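Local coordinates for periplasmic binding protein (Thermotoga lettingae TMO, PDB 4RY8) that binds 5-methylthioribose in the cleft between two lobes and probably delivers it, as a periplasmic solute-binding protein, to a sugar transporter, at residues C[15-20]-C[45-50]; C[66-71]-C[95-100]; C[138-143]-C[196-201]; C[225-230]-C[245-250]. One frame throughout, in Å; residues are numbered along the deposited sequence.

Interaction 1: residues C[15-20]-C[45-50]; sequences NVRIAL and GVTLLE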
loop_
_atom_site.group_PDB
_atom_site.type_symbol
_atom_site.label_atom_id
_atom_site.label_comp_id
_atom_site.label_asym_id
_atom_site.label_seq_id
_atom_site.Cartn_x
_atom_site.Cartn_y
_atom_site.Cartn_z
ATOM N N ASN C 15 6.202 -40.593 -4.939
ATOM C CA ASN C 15 6.154 -40.533 -6.408
ATOM C C ASN C 15 5.922 -39.139 -6.944
ATOM O O ASN C 15 6.370 -38.833 -8.045
ATOM C CB ASN C 15 5.056 -41.436 -6.977
ATOM C CG ASN C 15 5.359 -42.907 -6.820
ATOM O OD1 ASN C 15 4.468 -43.744 -6.965
ATOM N ND2 ASN C 15 6.611 -43.237 -6.512
ATOM N N VAL C 16 5.213 -38.300 -6.186
ATOM C CA VAL C 16 5.032 -36.884 -6.565
ATOM C C VAL C 16 6.355 -36.131 -6.428
ATOM O O VAL C 16 6.863 -35.943 -5.301
ATOM C CB VAL C 16 3.973 -36.164 -5.694
ATOM C CG1 VAL C 16 3.831 -34.690 -6.127
ATOM C CG2 VAL C 16 2.642 -36.897 -5.773
ATOM N N ARG C 17 6.908 -35.702 -7.567
ATOM C CA ARG C 17 8.183 -34.990 -7.584
ATOM C C ARG C 17 7.980 -33.530 -7.960
ATOM O O ARG C 17 7.394 -33.224 -8.982
ATOM C CB ARG C 17 9.167 -35.672 -8.543
ATOM C CG ARG C 17 9.650 -37.033 -8.024
ATOM C CD ARG C 17 10.588 -37.741 -8.982
ATOM N NE ARG C 17 9.953 -37.886 -10.295
ATOM C CZ ARG C 17 10.493 -37.522 -11.457
ATOM N NH1 ARG C 17 11.728 -37.025 -11.525
ATOM N NH2 ARG C 17 9.796 -37.680 -12.570
ATOM N N ILE C 18 8.480 -32.635 -7.114
ATOM C CA ILE C 18 8.356 -31.193 -7.306
ATOM C C ILE C 18 9.763 -30.587 -7.322
ATOM O O ILE C 18 10.530 -30.759 -6.367
ATOM C CB ILE C 18 7.518 -30.565 -6.172
ATOM C CG1 ILE C 18 6.073 -31.081 -6.231
ATOM C CG2 ILE C 18 7.549 -29.043 -6.204
ATOM C CD1 ILE C 18 5.356 -30.921 -4.913
ATOM N N ALA C 19 10.085 -29.878 -8.403
ATOM C CA ALA C 19 11.389 -29.245 -8.566
ATOM C C ALA C 19 11.349 -27.767 -8.216
ATOM O O ALA C 19 10.490 -27.017 -8.689
ATOM C CB ALA C 19 11.888 -29.416 -10.001
ATOM N N LEU C 20 12.309 -27.348 -7.415
ATOM C CA LEU C 20 12.441 -25.972 -7.016
ATOM C C LEU C 20 13.660 -25.463 -7.732
ATOM O O LEU C 20 14.777 -25.926 -7.479
ATOM C CB LEU C 20 12.632 -25.864 -5.489
ATOM C CG LEU C 20 13.030 -24.474 -4.998
ATOM C CD1 LEU C 20 12.019 -23.383 -5.384
ATOM C CD2 LEU C 20 13.215 -24.444 -3.499
ATOM N N GLY C 45 4.777 -35.695 2.368
ATOM C CA GLY C 45 5.383 -36.968 2.024
ATOM C C GLY C 45 5.857 -36.965 0.585
ATOM O O GLY C 45 6.162 -38.018 0.037
ATOM N N VAL C 46 5.902 -35.794 -0.040
ATOM C CA VAL C 46 6.351 -35.697 -1.441
ATOM C C VAL C 46 7.849 -35.504 -1.536
ATOM O O VAL C 46 8.508 -35.129 -0.564
ATOM C CB VAL C 46 5.678 -34.530 -2.250
ATOM C CG1 VAL C 46 4.172 -34.698 -2.311
ATOM C CG2 VAL C 46 6.087 -33.157 -1.715
ATOM N N THR C 47 8.360 -35.700 -2.749
ATOM C CA THR C 47 9.780 -35.578 -3.042
ATOM C C THR C 47 10.065 -34.206 -3.634
ATOM O O THR C 47 9.483 -33.829 -4.658
ATOM C CB THR C 47 10.196 -36.680 -4.033
ATOM O OG1 THR C 47 9.929 -37.958 -3.437
ATOM C CG2 THR C 47 11.662 -36.599 -4.392
ATOM N N LEU C 48 10.933 -33.453 -2.959
ATOM C CA LEU C 48 11.335 -32.133 -3.396
ATOM C C LEU C 48 12.744 -32.197 -3.944
ATOM O O LEU C 48 13.661 -32.630 -3.256
ATOM C CB LEU C 48 11.271 -31.129 -2.236
ATOM C CG LEU C 48 11.756 -29.689 -2.456
ATOM C CD1 LEU C 48 10.970 -29.006 -3.573
ATOM C CD2 LEU C 48 11.660 -28.904 -1.152
ATOM N N LEU C 49 12.901 -31.765 -5.192
ATOM C CA LEU C 49 14.199 -31.622 -5.840
ATOM C C LEU C 49 14.513 -30.130 -5.893
ATOM O O LEU C 49 13.604 -29.305 -6.009
ATOM C CB LEU C 49 14.161 -32.201 -7.273
ATOM C CG LEU C 49 13.677 -33.642 -7.445
ATOM C CD1 LEU C 49 13.545 -34.013 -8.911
ATOM C CD2 LEU C 49 14.620 -34.603 -6.742
ATOM N N GLU C 50 15.800 -29.796 -5.839
ATOM C CA GLU C 50 16.265 -28.427 -5.663
ATOM C C GLU C 50 17.400 -28.185 -6.660
ATOM O O GLU C 50 18.271 -29.033 -6.850
ATOM C CB GLU C 50 16.777 -28.233 -4.220
ATOM C CG GLU C 50 16.128 -29.163 -3.194
ATOM C CD GLU C 50 16.621 -28.975 -1.761
ATOM O OE1 GLU C 50 17.773 -28.509 -1.560
ATOM O OE2 GLU C 50 15.845 -29.316 -0.828
#
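Ile-18, Leu-20, Val-46 and Leu-48 form the apolar centre, on the side of the two strands that faces helix 28-44. Leu-48 holds CG anti to its backbone N (chi1 176°), which brings CD1 back across the strand gap, 4.0 Å from Leu-20 CB and 3.3 Å from Ile-18 O. Val-46 sits before its strand begins. Its CG1 packs 3.7 Å from Val-16 CB, while CG2 meets Ile-18 CD1, the side chains crossing obliquely in both pairs. Ala-37 and Ala-41 of helix 28-44 lie against Leu-48, so branched aliphatic groups suit this face: they fill the layer between sheet and helix.

Between the faces runs the backbone pairing, parallel and in register from Arg-17 with Thr-47 to Leu-20 with Glu-50. Thr-47 N and Leu-49 N donate to Val-16 O and Ile-18 O; Ile-18 N and Leu-20 N donate to Thr-47 O and Leu-49 O. The shortest of the four, Leu-20 N to Leu-49 O at 2.7 Å, approaches from above the carbonyl plane.

The other face carries Arg-17, Ala-19, Thr-47 and Leu-49. Here Arg-17 and Thr-47 lie side by side, Arg-17 CG 4.0 Å from Thr-47 CB, and the arginine chain bends at chi3 so that NH2 can bond Gln-70 O. Thr-47 OG1 is held by Lys-14 O, and exposed Glu-50 reaches Gln-38 through OE2. Together, strand 17-22, helix 28-44 and strand 47-52 make a beta-alpha-beta crossover, the repeating element of the Rossmann-like lobes of periplasmic sugar-binding proteins.

Interaction 2: residues C[66-71]-C[95-100]; sequences NFITQR and RGIRVV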
loop_
_atom_site.group_PDB
_atom_site.type_symbol
_atom_site.label_atom_id
_atom_site.label_comp_id
_atom_site.label_asym_id
_atom_site.label_seq_id
_atom_site.Cartn_x
_atom_site.Cartn_y
_atom_site.Cartn_z
ATOM N N ASN C 66 16.341 -29.776 -17.478
ATOM C CA ASN C 66 16.624 -31.098 -16.875
ATOM C C ASN C 66 15.357 -31.594 -16.205
ATOM O O ASN C 66 15.007 -32.759 -16.345
ATOM C CB ASN C 66 17.757 -31.054 -15.825
ATOM C CG ASN C 66 19.107 -30.681 -16.427
ATOM O OD1 ASN C 66 20.038 -30.283 -15.717
ATOM N ND2 ASN C 66 19.210 -30.792 -17.747
ATOM N N PHE C 67 14.659 -30.710 -15.490
ATOM C CA PHE C 67 13.450 -31.147 -14.785
ATOM C C PHE C 67 12.305 -31.497 -15.741
ATOM O O PHE C 67 11.497 -32.402 -15.445
ATOM C CB PHE C 67 13.046 -30.141 -13.704
ATOM C CG PHE C 67 13.989 -30.129 -12.534
ATOM C CD1 PHE C 67 14.280 -31.308 -11.855
ATOM C CD2 PHE C 67 14.613 -28.961 -12.129
ATOM C CE1 PHE C 67 15.153 -31.316 -10.787
ATOM C CE2 PHE C 67 15.490 -28.961 -11.061
ATOM C CZ PHE C 67 15.766 -30.142 -10.399
ATOM N N ILE C 68 12.249 -30.814 -16.892
ATOM C CA ILE C 68 11.263 -31.151 -17.937
ATOM C C ILE C 68 11.505 -32.574 -18.444
ATOM O O ILE C 68 10.594 -33.424 -18.428
ATOM C CB ILE C 68 11.262 -30.136 -19.106
ATOM C CG1 ILE C 68 10.650 -28.822 -18.633
ATOM C CG2 ILE C 68 10.433 -30.665 -20.262
ATOM C CD1 ILE C 68 10.817 -27.633 -19.563
ATOM N N THR C 69 12.744 -32.836 -18.839
ATOM C CA THR C 69 13.171 -34.172 -19.274
ATOM C C THR C 69 12.831 -35.247 -18.251
ATOM O O THR C 69 12.288 -36.286 -18.607
ATOM C CB THR C 69 14.676 -34.185 -19.530
ATOM O OG1 THR C 69 14.963 -33.208 -20.534
ATOM C CG2 THR C 69 15.141 -35.570 -20.003
ATOM N N GLN C 70 13.136 -34.988 -16.982
ATOM C CA GLN C 70 12.762 -35.917 -15.900
ATOM C C GLN C 70 11.230 -36.047 -15.701
ATOM O O GLN C 70 10.777 -36.901 -14.917
ATOM C CB GLN C 70 13.426 -35.479 -14.589
ATOM C CG GLN C 70 14.962 -35.491 -14.619
ATOM C CD GLN C 70 15.562 -34.860 -13.374
ATOM O OE1 GLN C 70 14.977 -34.950 -12.289
ATOM N NE2 GLN C 70 16.721 -34.200 -13.519
ATOM N N ARG C 71 10.447 -35.199 -16.385
ATOM C CA ARG C 71 8.993 -35.171 -16.248
ATOM C C ARG C 71 8.596 -35.171 -14.761
ATOM O O ARG C 71 7.851 -36.033 -14.306
ATOM C CB ARG C 71 8.308 -36.370 -16.925
ATOM C CG ARG C 71 8.877 -36.835 -18.262
ATOM C CD ARG C 71 8.687 -38.348 -18.389
ATOM N NE ARG C 71 8.998 -38.874 -19.712
ATOM C CZ ARG C 71 8.937 -40.166 -20.040
ATOM N NH1 ARG C 71 8.566 -41.072 -19.138
ATOM N NH2 ARG C 71 9.239 -40.556 -21.278
ATOM N N ARG C 95 3.760 -29.957 -21.731
ATOM C CA ARG C 95 4.071 -31.347 -21.373
ATOM C C ARG C 95 3.259 -31.823 -20.162
ATOM O O ARG C 95 3.352 -32.988 -19.782
ATOM C CB ARG C 95 5.578 -31.526 -21.084
ATOM C CG ARG C 95 6.507 -31.324 -22.288
ATOM C CD ARG C 95 6.436 -32.486 -23.266
ATOM N NE ARG C 95 5.352 -32.313 -24.244
ATOM C CZ ARG C 95 4.616 -33.293 -24.778
ATOM N NH1 ARG C 95 4.801 -34.572 -24.439
ATOM N NH2 ARG C 95 3.665 -32.986 -25.660
ATOM N N GLY C 96 2.471 -30.942 -19.550
ATOM C CA GLY C 96 1.603 -31.363 -18.465
ATOM C C GLY C 96 2.245 -31.187 -17.112
ATOM O O GLY C 96 1.734 -31.687 -16.107
ATOM N N ILE C 97 3.369 -30.482 -17.090
ATOM C CA ILE C 97 4.021 -30.115 -15.832
ATOM C C ILE C 97 3.351 -28.850 -15.314
ATOM O O ILE C 97 3.117 -27.865 -16.064
ATOM C CB ILE C 97 5.546 -29.930 -16.005
ATOM C CG1 ILE C 97 6.180 -31.227 -16.501
ATOM C CG2 ILE C 97 6.221 -29.490 -14.698
ATOM C CD1 ILE C 97 7.578 -31.058 -17.025
ATOM N N ARG C 98 3.028 -28.871 -14.024
ATOM C CA ARG C 98 2.403 -27.726 -13.392
ATOM C C ARG C 98 3.526 -26.772 -12.958
ATOM O O ARG C 98 4.631 -27.211 -12.591
ATOM C CB ARG C 98 1.474 -28.166 -12.231
ATOM C CG ARG C 98 0.384 -29.190 -12.651
ATOM C CD ARG C 98 -0.298 -28.944 -14.022
ATOM N NE ARG C 98 -1.327 -29.958 -14.317
ATOM C CZ ARG C 98 -1.807 -30.289 -15.526
ATOM N NH1 ARG C 98 -1.383 -29.705 -16.643
ATOM N NH2 ARG C 98 -2.739 -31.230 -15.630
ATOM N N VAL C 99 3.259 -25.479 -13.066
ATOM C CA VAL C 99 4.246 -24.442 -12.731
ATOM C C VAL C 99 3.664 -23.406 -11.818
ATOM O O VAL C 99 2.556 -22.942 -12.036
ATOM C CB VAL C 99 4.739 -23.739 -14.007
ATOM C CG1 VAL C 99 5.777 -22.692 -13.654
ATOM C CG2 VAL C 99 5.294 -24.767 -14.975
ATOM N N VAL C 100 4.425 -22.984 -10.831
ATOM C CA VAL C 100 4.041 -21.869 -10.003
ATOM C C VAL C 100 5.285 -21.072 -9.843
ATOM O O VAL C 100 6.364 -21.649 -9.877
ATOM C CB VAL C 100 3.525 -22.345 -8.605
ATOM C CG1 VAL C 100 4.461 -23.363 -7.985
ATOM C CG2 VAL C 100 3.333 -21.167 -7.639
#
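The last turn of helix 57-69 packs against the turn that leads into strand 98-102, a helix-to-sheet packing within the alpha/beta lobe of a periplasmic binding protein. Both helices concerned finish in a Schellman motif, closed by Arg-71 after one and by Gly-96 after the other; glycine suits the second because at its backbone angles a CB would be jammed against the preceding carbonyl O.

Ile-97, the next residue, carries the contact. Its side chain sets out toward the helix. From CB, CG2 lies anti to the backbone N, while CG1 lies anti to the carbonyl carbon (chi1 -60°) and leads, through a nearly extended chi2, to CD1. That terminal methyl is the atom that touches: it rests 3.8 Å from Ile-68 CA and 4.1 Å from Ile-68 CG1, the two isoleucines crossing at about a right angle. An unbranched tip fits between backbone and side chain in this way, and Ile-75 of strand 74-78 also touches the Ile-97 side chain.

Toward the surface the contact thins out. Ile-68 also leans on Glu-91 and Ala-92 of helix 82-94, and the guanidinium ends of Arg-71 and Arg-95 turn off from the junction. At its margin Ile-68 CG2 just meets the aliphatic Arg-95 CG, 4.5 Å away.

Interaction 3: residues C[138-143]-C[196-201]; sequences NVIYVN and PEANAV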
loop_
_atom_site.group_PDB
_atom_site.type_symbol
_atom_site.label_atom_id
_atom_site.label_comp_id
_atom_site.label_asym_id
_atom_site.label_seq_id
_atom_site.Cartn_x
_atom_site.Cartn_y
_atom_site.Cartn_z
ATOM N N ASN C 138 18.177 13.146 2.966
ATOM C CA ASN C 138 19.156 12.827 1.913
ATOM C C ASN C 138 19.480 11.308 1.894
ATOM O O ASN C 138 20.286 10.804 2.677
ATOM C CB ASN C 138 20.440 13.636 2.148
ATOM C CG ASN C 138 20.220 15.144 2.076
ATOM O OD1 ASN C 138 20.810 15.909 2.841
ATOM N ND2 ASN C 138 19.391 15.567 1.156
ATOM N N VAL C 139 18.862 10.598 0.969
ATOM C CA VAL C 139 18.801 9.158 1.023
ATOM C C VAL C 139 19.801 8.519 0.111
ATOM O O VAL C 139 19.850 8.865 -1.116
ATOM C CB VAL C 139 17.381 8.674 0.601
ATOM C CG1 VAL C 139 17.284 7.154 0.679
ATOM C CG2 VAL C 139 16.333 9.337 1.476
ATOM N N ILE C 140 20.554 7.580 0.692
ATOM C CA ILE C 140 21.323 6.540 -0.048
ATOM C C ILE C 140 20.429 5.342 -0.311
ATOM O O ILE C 140 19.995 4.653 0.595
ATOM C CB ILE C 140 22.622 6.126 0.660
ATOM C CG1 ILE C 140 23.540 7.384 0.764
ATOM C CG2 ILE C 140 23.308 4.959 -0.086
ATOM C CD1 ILE C 140 24.712 7.282 1.699
ATOM N N TYR C 141 20.122 5.116 -1.578
ATOM C CA TYR C 141 19.181 4.067 -1.995
ATOM C C TYR C 141 19.978 2.840 -2.399
ATOM O O TYR C 141 20.820 2.897 -3.313
ATOM C CB TYR C 141 18.425 4.567 -3.205
ATOM C CG TYR C 141 17.389 3.653 -3.834
ATOM C CD1 TYR C 141 16.486 2.915 -3.070
ATOM C CD2 TYR C 141 17.203 3.658 -5.195
ATOM C CE1 TYR C 141 15.536 2.138 -3.672
ATOM C CE2 TYR C 141 16.250 2.885 -5.793
ATOM C CZ TYR C 141 15.394 2.150 -5.020
ATOM O OH TYR C 141 14.418 1.437 -5.625
ATOM N N VAL C 142 19.683 1.708 -1.779
ATOM C CA VAL C 142 20.409 0.479 -2.112
ATOM C C VAL C 142 19.457 -0.525 -2.749
ATOM O O VAL C 142 18.557 -1.115 -2.091
ATOM C CB VAL C 142 21.102 -0.138 -0.931
ATOM C CG1 VAL C 142 22.154 -1.116 -1.426
ATOM C CG2 VAL C 142 21.689 0.917 0.003
ATOM N N ASN C 143 19.617 -0.658 -4.060
ATOM C CA ASN C 143 18.775 -1.526 -4.848
ATOM C C ASN C 143 19.365 -1.608 -6.218
ATOM O O ASN C 143 20.236 -0.797 -6.563
ATOM C CB ASN C 143 17.348 -0.959 -4.930
ATOM C CG ASN C 143 16.322 -1.982 -5.381
ATOM O OD1 ASN C 143 16.544 -3.203 -5.326
ATOM N ND2 ASN C 143 15.183 -1.496 -5.804
ATOM N N PRO C 196 28.497 13.331 1.889
ATOM C CA PRO C 196 28.491 13.495 3.342
ATOM C C PRO C 196 27.180 14.076 3.866
ATOM O O PRO C 196 26.916 13.994 5.057
ATOM C CB PRO C 196 29.671 14.449 3.607
ATOM C CG PRO C 196 29.945 15.134 2.301
ATOM C CD PRO C 196 29.421 14.249 1.198
ATOM N N GLU C 197 26.352 14.621 2.983
ATOM C CA GLU C 197 25.058 15.152 3.383
ATOM C C GLU C 197 24.020 14.024 3.611
ATOM O O GLU C 197 22.947 14.292 4.132
ATOM C CB GLU C 197 24.550 16.195 2.359
ATOM C CG GLU C 197 23.882 15.628 1.099
ATOM C CD GLU C 197 24.844 15.201 -0.015
ATOM O OE1 GLU C 197 26.078 15.071 0.224
ATOM O OE2 GLU C 197 24.349 14.992 -1.150
ATOM N N ALA C 198 24.340 12.775 3.245
ATOM C CA ALA C 198 23.361 11.714 3.282
ATOM C C ALA C 198 23.070 11.408 4.752
ATOM O O ALA C 198 23.983 11.424 5.564
ATOM C CB ALA C 198 23.872 10.488 2.539
ATOM N N ASN C 199 21.800 11.205 5.103
ATOM C CA ASN C 199 21.434 10.862 6.497
ATOM C C ASN C 199 20.401 9.716 6.617
ATOM O O ASN C 199 19.918 9.408 7.702
ATOM C CB ASN C 199 20.915 12.106 7.234
ATOM C CG ASN C 199 19.687 12.725 6.564
ATOM O OD1 ASN C 199 19.251 12.301 5.489
ATOM N ND2 ASN C 199 19.167 13.767 7.162
ATOM N N ALA C 200 20.058 9.071 5.508
ATOM C CA ALA C 200 19.196 7.886 5.593
ATOM C C ALA C 200 19.605 6.873 4.567
ATOM O O ALA C 200 20.135 7.228 3.523
ATOM C CB ALA C 200 17.735 8.257 5.399
ATOM N N VAL C 201 19.323 5.608 4.866
ATOM C CA VAL C 201 19.490 4.510 3.913
ATOM C C VAL C 201 18.175 3.756 3.732
ATOM O O VAL C 201 17.498 3.391 4.681
ATOM C CB VAL C 201 20.571 3.509 4.374
ATOM C CG1 VAL C 201 20.695 2.338 3.381
ATOM C CG2 VAL C 201 21.877 4.227 4.608
#
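Glu-197 is the first residue of 196-201 to meet strand 137-142. Its CG takes the crowded position between backbone N and carbonyl carbon (chi1 81°) and the chain bends at chi2; the side chain crosses that of Asn-138 at about a right angle, its CG making the contact, with the amide and carboxylate planes 70° apart.

Ala-198 follows, and its lone methyl is pressed to 3.4 Å from Ile-140 CD1, tighter than ordinary carbon contact. A small residue suits a place where the isoleucine already fills the room.

Asn-199 makes the polar clasp. With CG again in the crowded position (chi1 59°), Asn-199 OD1 turns back to accept from Asn-138 N at 2.9 Å, in the carbonyl plane and on a lone pair. Its own backbone N donates to Asn-138 O, also at 2.9 Å, so the two asparagines are joined in both directions.

Ala-200 opens the strand proper. Its N makes a weak second bond to Asn-138 O, and its O receives Ile-140 N at 2.9 Å, setting the parallel pairing of Val-139 with Ala-200. Val-201 then pairs with Ile-140 and sends CG1 to Val-142 CG2, 3.8 Å away, on the face covered by Met-188 of helix 180-194 and Ala-212 of helix 206-219.

The chemistry therefore changes along the strand start. In this alpha/beta lobe, an asparagine amide stands in for a strand backbone carbonyl where Asn-199 has not yet entered the sheet, so that Asn-138 N is paired before the regular backbone bonds and valine packing take over.

Interaction 4: residues C[225-230]-C[245-250]; sequences FKVYSV and SPWVAT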
loop_
_atom_site.group_PDB
_atom_site.type_symbol
_atom_site.label_atom_id
_atom_site.label_comp_id
_atom_site.label_asym_id
_atom_site.label_seq_id
_atom_site.Cartn_x
_atom_site.Cartn_y
_atom_site.Cartn_z
ATOM N N PHE C 225 22.787 8.419 10.899
ATOM C CA PHE C 225 22.019 7.652 9.934
ATOM C C PHE C 225 20.824 6.935 10.533
ATOM O O PHE C 225 20.804 6.580 11.722
ATOM C CB PHE C 225 22.926 6.617 9.277
ATOM C CG PHE C 225 23.768 7.170 8.171
ATOM C CD1 PHE C 225 23.245 7.307 6.893
ATOM C CD2 PHE C 225 25.083 7.549 8.393
ATOM C CE1 PHE C 225 24.002 7.826 5.860
ATOM C CE2 PHE C 225 25.844 8.075 7.345
ATOM C CZ PHE C 225 25.305 8.221 6.097
ATOM N N LYS C 226 19.825 6.727 9.683
ATOM C CA LYS C 226 18.715 5.846 10.000
ATOM C C LYS C 226 18.512 4.944 8.800
ATOM O O LYS C 226 18.536 5.413 7.681
ATOM C CB LYS C 226 17.468 6.669 10.327
ATOM C CG LYS C 226 17.537 7.324 11.696
ATOM C CD LYS C 226 16.140 7.629 12.187
ATOM C CE LYS C 226 16.156 8.583 13.365
ATOM N NZ LYS C 226 14.759 8.775 13.854
ATOM N N VAL C 227 18.401 3.647 9.036
ATOM C CA VAL C 227 18.334 2.667 7.972
ATOM C C VAL C 227 16.984 1.988 7.949
ATOM O O VAL C 227 16.493 1.584 8.975
ATOM C CB VAL C 227 19.444 1.603 8.092
ATOM C CG1 VAL C 227 19.421 0.675 6.858
ATOM C CG2 VAL C 227 20.801 2.285 8.248
ATOM N N TYR C 228 16.402 1.921 6.755
ATOM C CA TYR C 228 15.101 1.319 6.473
ATOM C C TYR C 228 15.369 0.197 5.473
ATOM O O TYR C 228 16.071 0.414 4.476
ATOM C CB TYR C 228 14.129 2.378 5.882
ATOM C CG TYR C 228 13.904 3.520 6.883
ATOM C CD1 TYR C 228 14.872 4.517 7.068
ATOM C CD2 TYR C 228 12.777 3.568 7.694
ATOM C CE1 TYR C 228 14.703 5.532 7.993
ATOM C CE2 TYR C 228 12.621 4.585 8.627
ATOM C CZ TYR C 228 13.579 5.544 8.778
ATOM O OH TYR C 228 13.442 6.536 9.684
ATOM N N SER C 229 14.832 -0.995 5.738
ATOM C CA SER C 229 15.032 -2.130 4.843
ATOM C C SER C 229 13.753 -2.928 4.573
ATOM O O SER C 229 12.658 -2.596 5.013
ATOM C CB SER C 229 16.086 -3.048 5.431
ATOM O OG SER C 229 15.511 -3.643 6.611
ATOM N N VAL C 230 13.932 -3.971 3.797
ATOM C CA VAL C 230 12.970 -4.985 3.625
ATOM C C VAL C 230 13.560 -6.288 4.171
ATOM O O VAL C 230 14.792 -6.481 4.173
ATOM C CB VAL C 230 12.658 -5.100 2.111
ATOM C CG1 VAL C 230 11.666 -6.168 1.805
ATOM C CG2 VAL C 230 12.118 -3.797 1.616
ATOM N N SER C 245 22.173 0.878 17.315
ATOM C CA SER C 245 21.916 0.474 15.918
ATOM C C SER C 245 21.245 1.600 15.140
ATOM O O SER C 245 20.286 2.186 15.599
ATOM C CB SER C 245 21.037 -0.770 15.838
ATOM O OG SER C 245 20.810 -1.112 14.467
ATOM N N PRO C 246 21.743 1.907 13.939
ATOM C CA PRO C 246 21.007 2.824 13.077
ATOM C C PRO C 246 19.846 2.137 12.329
ATOM O O PRO C 246 19.108 2.802 11.599
ATOM C CB PRO C 246 22.067 3.269 12.067
ATOM C CG PRO C 246 22.927 2.050 11.915
ATOM C CD PRO C 246 22.991 1.448 13.322
ATOM N N TRP C 247 19.677 0.827 12.510
ATOM C CA TRP C 247 18.655 0.094 11.757
ATOM C C TRP C 247 17.296 0.248 12.427
ATOM O O TRP C 247 17.020 -0.419 13.436
ATOM C CB TRP C 247 19.059 -1.366 11.635
ATOM C CG TRP C 247 18.343 -2.146 10.517
ATOM C CD1 TRP C 247 17.230 -1.788 9.826
ATOM C CD2 TRP C 247 18.705 -3.440 10.059
ATOM N NE1 TRP C 247 16.897 -2.776 8.917
ATOM C CE2 TRP C 247 17.806 -3.794 9.033
ATOM C CE3 TRP C 247 19.744 -4.318 10.377
ATOM C CZ2 TRP C 247 17.869 -5.008 8.394
ATOM C CZ3 TRP C 247 19.836 -5.517 9.680
ATOM C CH2 TRP C 247 18.907 -5.851 8.719
ATOM N N VAL C 248 16.435 1.122 11.902
ATOM C CA VAL C 248 15.210 1.497 12.677
ATOM C C VAL C 248 13.894 0.785 12.312
ATOM O O VAL C 248 13.013 0.634 13.152
ATOM C CB VAL C 248 15.001 3.030 12.760
ATOM C CG1 VAL C 248 16.169 3.686 13.492
ATOM C CG2 VAL C 248 14.841 3.633 11.420
ATOM N N ALA C 249 13.781 0.314 11.082
ATOM C CA ALA C 249 12.610 -0.401 10.640
ATOM C C ALA C 249 12.910 -1.266 9.415
ATOM O O ALA C 249 13.808 -0.952 8.611
ATOM C CB ALA C 249 11.486 0.576 10.310
ATOM N N THR C 250 12.161 -2.362 9.322
ATOM C CA THR C 250 12.096 -3.204 8.141
ATOM C C THR C 250 10.633 -3.635 7.941
ATOM O O THR C 250 9.793 -3.662 8.868
ATOM C CB THR C 250 13.048 -4.454 8.262
ATOM O OG1 THR C 250 13.216 -5.114 6.999
ATOM C CG2 THR C 250 12.520 -5.471 9.258
#
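Ser-229, Trp-247 and Thr-250 form the tight side of this contact, buried under helices 206-219 and 234-240. Ser-229 OG, in the crowded position between backbone N and carbonyl carbon (chi1 69°), lies at the edge of the indole, in its plane, and accepts from Trp-247 NE1 at 2.8 Å. The same hydroxyl donates to Thr-250 OG1, also at 2.8 Å, which in turn bonds Asp-231 O. A serine fits because it can accept and donate at once, leaving the buried indole N-H satisfied.

Across the sheet, Tyr-228 offers a ring face to Val-248, whose CG2 stands 3.9 Å from the centroid in a CH-pi contact; the phenol reaches Asp-132. Beyond this the packing loosens: Lys-226 touches Val-248 CG1 with CD, 4.2 Å away, and the extended chain of this exposed residue then leads off from the contact.

The backbone pairing contains a beta bulge. Val-227 pairs with Trp-247 but Tyr-228 with Ala-249, so Val-248 is the extra residue, its N still bonded to Val-227 O at 3.0 Å. Strand 226-230, helix 234-240 and strand 247-252 form a beta-alpha-beta unit of the periplasmic binding protein fold, in which Asp-231, directly after strand 226-230, belongs to the ligand pocket.

Overall arrangement
Interactions 1 and 2 belong to one lobe and interactions 3 and 4 to the other, with centres 38 to 44 Å apart from lobe to lobe and 5-methylthioribose bound between them. Within each lobe the neighbours touch: Arg-17 NH2 bonds Gln-70 O and Phe-67 packs on Ala-19 and Leu-49, whereas strands 200-203 and 226-230 are adjacent in one sheet. Interactions 3 and 4 are largely buried; 1 and 2 are only partly so. Three contacts pair parallel strands through backbone bonds: 1 in regular register, 3 with a side-chain amide at its start, 4 with a bulge and hydroxyl relay. Interaction 2, joining a helix end to the turn before a strand, is purely apolar and the smallest.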